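Local coordinates for secreted protein (Streptomyces lividans TK24, PDB 5LXZ), which binds copper and is probably a metalloradical oxidase of the galactose oxidase-like AA5 family, here as an engineered variant, at residues D416-S421 with R439-D444; I435-L440 with F448-D453. The protein carries 1 engineered substitution. All blocks are in the same frame, centred on the assembly; numbering follows the deposited sequence. Where two conformers were deposited one is given.

Contact 1 (D416-S421 with R439-D444)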
loop_
_atom_site.group_PDB
_atom_site.type_symbol
_atom_site.label_atom_id
_atom_site.label_comp_id
_atom_site.label_asym_id
_atom_site.label_seq_id
_atom_site.Cartn_x
_atom_site.Cartn_y
_atom_site.Cartn_z
ATOM N N ASP A 416 7.410 0.867 -20.961
ATOM C CA ASP A 416 7.115 -0.512 -20.521
ATOM C C ASP A 416 8.142 -1.091 -19.570
ATOM O O ASP A 416 7.977 -2.247 -19.111
ATOM C CB ASP A 416 6.827 -1.493 -21.639
ATOM C CG ASP A 416 5.673 -1.094 -22.491
ATOM O OD1 ASP A 416 4.742 -0.421 -22.013
ATOM O OD2 ASP A 416 5.638 -1.503 -23.684
ATOM N N SER A 417 9.169 -0.342 -19.221
ATOM C CA SER A 417 10.009 -0.727 -18.101
ATOM C C SER A 417 9.325 -0.463 -16.761
ATOM O O SER A 417 8.354 0.281 -16.684
ATOM C CB SER A 417 11.381 -0.055 -18.188
ATOM O OG SER A 417 11.361 1.306 -17.906
ATOM N N VAL A 418 9.803 -1.147 -15.740
ATOM C CA VAL A 418 9.373 -0.929 -14.374
ATOM C C VAL A 418 10.595 -0.567 -13.546
ATOM O O VAL A 418 11.542 -1.327 -13.465
ATOM C CB VAL A 418 8.677 -2.153 -13.775
ATOM C CG1 VAL A 418 8.194 -1.847 -12.346
ATOM C CG2 VAL A 418 7.493 -2.561 -14.641
ATOM N N LEU A 419 10.581 0.573 -12.918
ATOM C CA LEU A 419 11.635 1.001 -12.016
ATOM C C LEU A 419 11.449 0.390 -10.656
ATOM O O LEU A 419 10.418 0.660 -10.019
ATOM C CB LEU A 419 11.692 2.520 -11.918
ATOM C CG LEU A 419 12.727 3.143 -11.003
ATOM C CD1 LEU A 419 14.140 2.828 -11.439
ATOM C CD2 LEU A 419 12.490 4.649 -10.881
ATOM N N VAL A 420 12.406 -0.407 -10.193
ATOM C CA VAL A 420 12.372 -1.082 -8.911
ATOM C C VAL A 420 13.543 -0.558 -8.118
ATOM O O VAL A 420 14.709 -0.714 -8.541
ATOM C CB VAL A 420 12.452 -2.605 -9.094
ATOM C CG1 VAL A 420 12.485 -3.295 -7.753
ATOM C CG2 VAL A 420 11.301 -3.093 -9.945
ATOM N N SER A 421 13.274 0.122 -7.020
ATOM C CA SER A 421 14.304 0.890 -6.315
ATOM C C SER A 421 14.140 0.842 -4.817
ATOM O O SER A 421 13.034 0.783 -4.293
ATOM C CB SER A 421 14.268 2.354 -6.825
ATOM O OG SER A 421 15.337 3.131 -6.321
ATOM N N ARG A 439 16.931 -0.502 -10.280
ATOM C CA ARG A 439 16.943 -1.317 -11.446
ATOM C C ARG A 439 15.760 -0.983 -12.320
ATOM O O ARG A 439 14.695 -0.579 -11.833
ATOM C CB ARG A 439 16.835 -2.795 -11.096
ATOM C CG ARG A 439 18.033 -3.338 -10.357
ATOM C CD ARG A 439 17.671 -4.644 -9.683
ATOM N NE ARG A 439 18.865 -5.263 -9.103
ATOM C CZ ARG A 439 19.469 -4.860 -7.993
ATOM N NH1 ARG A 439 18.978 -3.883 -7.241
ATOM N NH2 ARG A 439 20.620 -5.453 -7.602
ATOM N N LEU A 440 15.935 -1.189 -13.607
ATOM C CA LEU A 440 14.837 -1.273 -14.537
ATOM C C LEU A 440 14.537 -2.712 -14.862
ATOM O O LEU A 440 15.440 -3.469 -15.289
ATOM C CB LEU A 440 15.126 -0.485 -15.817
ATOM C CG LEU A 440 15.276 1.016 -15.703
ATOM C CD1 LEU A 440 15.781 1.571 -17.014
ATOM C CD2 LEU A 440 13.988 1.719 -15.280
ATOM N N TYR A 441 13.293 -3.140 -14.666
ATOM C CA TYR A 441 12.821 -4.441 -15.136
ATOM C C TYR A 441 12.296 -4.250 -16.545
ATOM O O TYR A 441 11.546 -3.313 -16.823
ATOM C CB TYR A 441 11.693 -4.959 -14.252
ATOM C CG TYR A 441 11.102 -6.226 -14.779
ATOM C CD1 TYR A 441 11.843 -7.418 -14.794
ATOM C CD2 TYR A 441 9.841 -6.247 -15.345
ATOM C CE1 TYR A 441 11.310 -8.574 -15.359
ATOM C CE2 TYR A 441 9.297 -7.392 -15.851
ATOM C CZ TYR A 441 10.037 -8.564 -15.873
ATOM O OH TYR A 441 9.487 -9.692 -16.422
ATOM N N HIS A 442 12.703 -5.133 -17.442
ATOM C CA HIS A 442 12.300 -5.079 -18.818
ATOM C C HIS A 442 11.422 -6.301 -19.087
ATOM O O HIS A 442 11.939 -7.411 -19.109
ATOM C CB HIS A 442 13.557 -5.128 -19.678
ATOM C CG HIS A 442 14.418 -3.915 -19.544
ATOM N ND1 HIS A 442 14.041 -2.684 -20.048
ATOM C CD2 HIS A 442 15.611 -3.733 -18.949
ATOM C CE1 HIS A 442 14.984 -1.798 -19.778
ATOM N NE2 HIS A 442 15.953 -2.412 -19.123
ATOM N N PRO A 443 10.094 -6.126 -19.227
ATOM C CA PRO A 443 9.221 -7.316 -19.415
ATOM C C PRO A 443 9.526 -8.117 -20.686
ATOM O O PRO A 443 9.341 -9.338 -20.701
ATOM C CB PRO A 443 7.800 -6.737 -19.465
ATOM C CG PRO A 443 7.906 -5.404 -18.825
ATOM C CD PRO A 443 9.313 -4.897 -18.995
ATOM N N ASP A 444 10.029 -7.446 -21.717
ATOM C CA ASP A 444 10.322 -8.129 -22.983
ATOM C C ASP A 444 11.523 -9.087 -22.893
ATOM O O ASP A 444 11.531 -10.129 -23.570
ATOM C CB ASP A 444 10.409 -7.137 -24.171
ATOM C CG ASP A 444 11.476 -6.039 -23.991
ATOM O OD1 ASP A 444 12.134 -5.952 -22.929
ATOM O OD2 ASP A 444 11.639 -5.232 -24.941
HETATM O O HOH W 1 16.484 -2.512 -7.236
#
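Arg439 opens the pairing with Val420 through two backbone bonds: its N-H reaches Val420 O at 2.8 Å, and its O takes Val420 N almost along the C=O axis. Val420 O is gripped again by a water that also accepts from Arg439 NH1 at the edge of the guanidinium, in its plane. The arginine chain, extended from CG to NE, runs away from the pair, its outer nitrogens holding Gln437 OE1. Leu440 faces Leu419 in a non-hydrogen-bonded pair, the side chains crossing obliquely with CD1 of Leu419 4.0 Å from CD2 of Leu440; that CD2 also sits 3.7 Å from Ser417 OG, which is hydrogen-bonded to Asp415 OD1. Tyr441 pairs with Val418 by a nearly straight bond from its N to Val418 O (2.8 Å, 173° at the hydrogen) and a return bond from Val418 N to Tyr441 O. Its CG stands anti to the backbone N, which carries the ring off the pair; Val418 CB meets Tyr441 CB, Val418 CG2 lies at the ring edge, near its plane, and the phenol OH is hydrogen-bonded to Asn446 OD1. Past this pair the His442 ring comes obliquely to Ser417 CB, ND1 at 4.2 Å, its NE2 probably hydrogen-bonded to Glu449 on the next strand. Pro443 CD lies 3.0 Å from Asp416 O, a buried carbonyl with no hydrogen-bonding partner; the Asp416 carboxylate makes salt bridges to Arg539 and Lys537. These middle strands of a four-stranded kelch propeller blade are thus held by four main-chain bonds among mainly apolar side chains.

Contact 2 (I435-L440 with F448-D453)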
loop_
_atom_site.group_PDB
_atom_site.type_symbol
_atom_site.label_atom_id
_atom_site.label_comp_id
_atom_site.label_asym_id
_atom_site.label_seq_id
_atom_site.Cartn_x
_atom_site.Cartn_y
_atom_site.Cartn_z
ATOM N N ILE A 435 18.922 -0.272 1.116
ATOM C CA ILE A 435 19.575 -0.741 -0.098
ATOM C C ILE A 435 19.522 0.408 -1.092
ATOM O O ILE A 435 18.459 0.692 -1.655
ATOM C CB ILE A 435 18.899 -1.987 -0.651
ATOM C CG1 ILE A 435 18.952 -3.113 0.376
ATOM C CG2 ILE A 435 19.553 -2.419 -1.953
ATOM C CD1 ILE A 435 17.975 -4.252 0.069
ATOM N N LEU A 436 20.656 1.030 -1.360
ATOM C CA LEU A 436 20.663 2.167 -2.291
ATOM C C LEU A 436 21.001 1.632 -3.694
ATOM O O LEU A 436 22.081 1.853 -4.263
ATOM C CB LEU A 436 21.547 3.339 -1.807
ATOM C CG LEU A 436 20.887 4.252 -0.753
ATOM C CD1 LEU A 436 20.603 3.532 0.557
ATOM C CD2 LEU A 436 21.716 5.489 -0.436
ATOM N N GLN A 437 20.036 0.911 -4.261
ATOM C CA GLN A 437 20.131 0.321 -5.586
ATOM C C GLN A 437 18.840 0.520 -6.318
ATOM O O GLN A 437 17.767 0.508 -5.679
ATOM C CB GLN A 437 20.398 -1.172 -5.567
ATOM C CG GLN A 437 21.690 -1.547 -4.892
ATOM C CD GLN A 437 21.934 -3.034 -4.877
ATOM O OE1 GLN A 437 21.110 -3.840 -5.299
ATOM N NE2 GLN A 437 23.093 -3.414 -4.336
ATOM N N ALA A 438 18.928 0.771 -7.598
ATOM C CA ALA A 438 17.781 0.862 -8.484
ATOM C C ALA A 438 18.003 0.037 -9.725
ATOM O O ALA A 438 19.144 -0.038 -10.230
ATOM C CB ALA A 438 17.490 2.301 -8.872
ATOM N N ARG A 439 16.931 -0.502 -10.280
ATOM C CA ARG A 439 16.943 -1.317 -11.446
ATOM C C ARG A 439 15.760 -0.983 -12.320
ATOM O O ARG A 439 14.695 -0.579 -11.833
ATOM C CB ARG A 439 16.835 -2.795 -11.096
ATOM C CG ARG A 439 18.033 -3.338 -10.357
ATOM C CD ARG A 439 17.671 -4.644 -9.683
ATOM N NE ARG A 439 18.865 -5.263 -9.103
ATOM C CZ ARG A 439 19.469 -4.860 -7.993
ATOM N NH1 ARG A 439 18.978 -3.883 -7.241
ATOM N NH2 ARG A 439 20.620 -5.453 -7.602
ATOM N N LEU A 440 15.935 -1.189 -13.607
ATOM C CA LEU A 440 14.837 -1.273 -14.537
ATOM C C LEU A 440 14.537 -2.712 -14.862
ATOM O O LEU A 440 15.440 -3.469 -15.289
ATOM C CB LEU A 440 15.126 -0.485 -15.817
ATOM C CG LEU A 440 15.276 1.016 -15.703
ATOM C CD1 LEU A 440 15.781 1.571 -17.014
ATOM C CD2 LEU A 440 13.988 1.719 -15.280
ATOM N N PHE A 448 16.478 -7.685 -15.217
ATOM C CA PHE A 448 16.791 -6.405 -14.579
ATOM C C PHE A 448 18.051 -5.805 -15.189
ATOM O O PHE A 448 18.997 -6.519 -15.520
ATOM C CB PHE A 448 17.092 -6.594 -13.097
ATOM C CG PHE A 448 15.885 -6.704 -12.209
ATOM C CD1 PHE A 448 14.940 -5.709 -12.191
ATOM C CD2 PHE A 448 15.793 -7.731 -11.274
ATOM C CE1 PHE A 448 13.864 -5.776 -11.314
ATOM C CE2 PHE A 448 14.719 -7.811 -10.405
ATOM C CZ PHE A 448 13.767 -6.822 -10.420
ATOM N N GLU A 449 18.030 -4.485 -15.303
ATOM C CA GLU A 449 19.187 -3.670 -15.683
ATOM C C GLU A 449 19.438 -2.750 -14.506
ATOM O O GLU A 449 18.556 -1.998 -14.124
ATOM C CB GLU A 449 18.863 -2.868 -16.933
ATOM C CG GLU A 449 19.893 -1.814 -17.302
ATOM C CD GLU A 449 19.413 -0.880 -18.405
ATOM O OE1 GLU A 449 18.249 -0.973 -18.848
ATOM O OE2 GLU A 449 20.213 0.013 -18.825
ATOM N N ARG A 450 20.610 -2.803 -13.904
ATOM C CA ARG A 450 20.969 -1.859 -12.880
ATOM C C ARG A 450 21.129 -0.450 -13.460
ATOM O O ARG A 450 21.711 -0.257 -14.528
ATOM C CB ARG A 450 22.265 -2.317 -12.245
ATOM C CG ARG A 450 22.612 -1.565 -11.032
ATOM C CD ARG A 450 22.065 -2.160 -9.761
ATOM N NE ARG A 450 22.749 -1.391 -8.745
ATOM C CZ ARG A 450 23.771 -1.757 -8.002
ATOM N NH1 ARG A 450 24.228 -3.006 -8.010
ATOM N NH2 ARG A 450 24.299 -0.872 -7.185
ATOM N N VAL A 451 20.583 0.523 -12.761
ATOM C CA VAL A 451 20.694 1.929 -13.136
ATOM C C VAL A 451 21.331 2.728 -11.986
ATOM O O VAL A 451 21.870 2.124 -11.086
ATOM C CB VAL A 451 19.373 2.494 -13.662
ATOM C CG1 VAL A 451 18.982 1.818 -14.973
ATOM C CG2 VAL A 451 18.233 2.423 -12.604
ATOM N N ALA A 452 21.270 4.045 -12.025
ATOM C CA ALA A 452 21.959 4.871 -11.013
ATOM C C ALA A 452 21.410 4.583 -9.629
ATOM O O ALA A 452 20.187 4.372 -9.471
ATOM C CB ALA A 452 21.771 6.329 -11.325
ATOM N N ASP A 453 22.283 4.574 -8.639
ATOM C CA ASP A 453 21.882 4.378 -7.234
ATOM C C ASP A 453 21.077 5.569 -6.735
ATOM O O ASP A 453 21.476 6.721 -6.908
ATOM C CB ASP A 453 23.074 4.243 -6.294
ATOM C CG ASP A 453 23.924 3.053 -6.554
ATOM O OD1 ASP A 453 23.603 2.099 -7.276
ATOM O OD2 ASP A 453 25.024 3.088 -5.949
HETATM O O HOH W 2 21.585 1.101 -8.556
#
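Packing is tightest where strand 438-442 meets Phe448 and Glu449. Leu440 and Glu449 exchange both backbone bonds, each 2.8 Å between N and O, and beside them Arg439 CA comes within 3.2 Å of Glu449 O. The aliphatic part of Arg439 lies on the Phe448 ring: CD stands over one face, 3.9 Å from the centroid and offset toward the rim, in a CH-pi contact, while the guanidinium is turned 74° from the ring plane. On the other side of the strands Leu440 CD1 meets Val451 CG1 at 3.8 Å, the two side chains crossing at about a right angle, and Val451 CG2 lies against Ala438 CB. Val451 N adds a straight bond to Ala438 O, although it approaches from above the carbonyl plane.

Toward Asp453 the contact loosens into charged groups and water, with Arg450 exposed. Both outer nitrogens of Arg439 grip one atom, Gln437 OE1, each at 2.9 Å. The amide of Gln437 also stacks on the Arg450 guanidinium, the planes 20° apart, with CG over its face. Arg450 is bent at chi2 (90°), and its NH2 makes a salt bridge to Asp453 OD1 at 3.1 Å, in the guanidinium plane and on the syn lone pair. A water accepts from Arg450 NE and Ala438 N, with Val451 O and Asp453 OD1 in its reach as acceptors. The two arginines come close as like charges, a repulsion that the Gln437 oxygen and the Asp453 carboxylate may ease. An alanine at Gln437 would remove the double acceptor and the stacked amide, and would probably leave both guanidinium groups less firmly placed. The strands form an antiparallel beta hairpin, with loop residues beyond it, and supply the last two of the four strands of a kelch blade in a beta-propeller.

Overall arrangement
Entering from the N-terminal side, the chain passes through strand 409-412, runs up strand 418-421, loops through 422-437 and comes back as strand 438-442, which contact 1 lays antiparallel against 418-421. It then turns at once into strand 447-450, and contact 2 closes this much shorter hairpin loop. The two loops follow one another and overlap on Arg439 and Leu440, so strand 438-442 has 418-421 on one edge and 447-450 on the other. A probable hydrogen bond between His442 and Glu449 links the contacts directly. Together the four strands build a single blade, which reaches through Leu419 to strand 472-476 and through Tyr441 to strand 364-368.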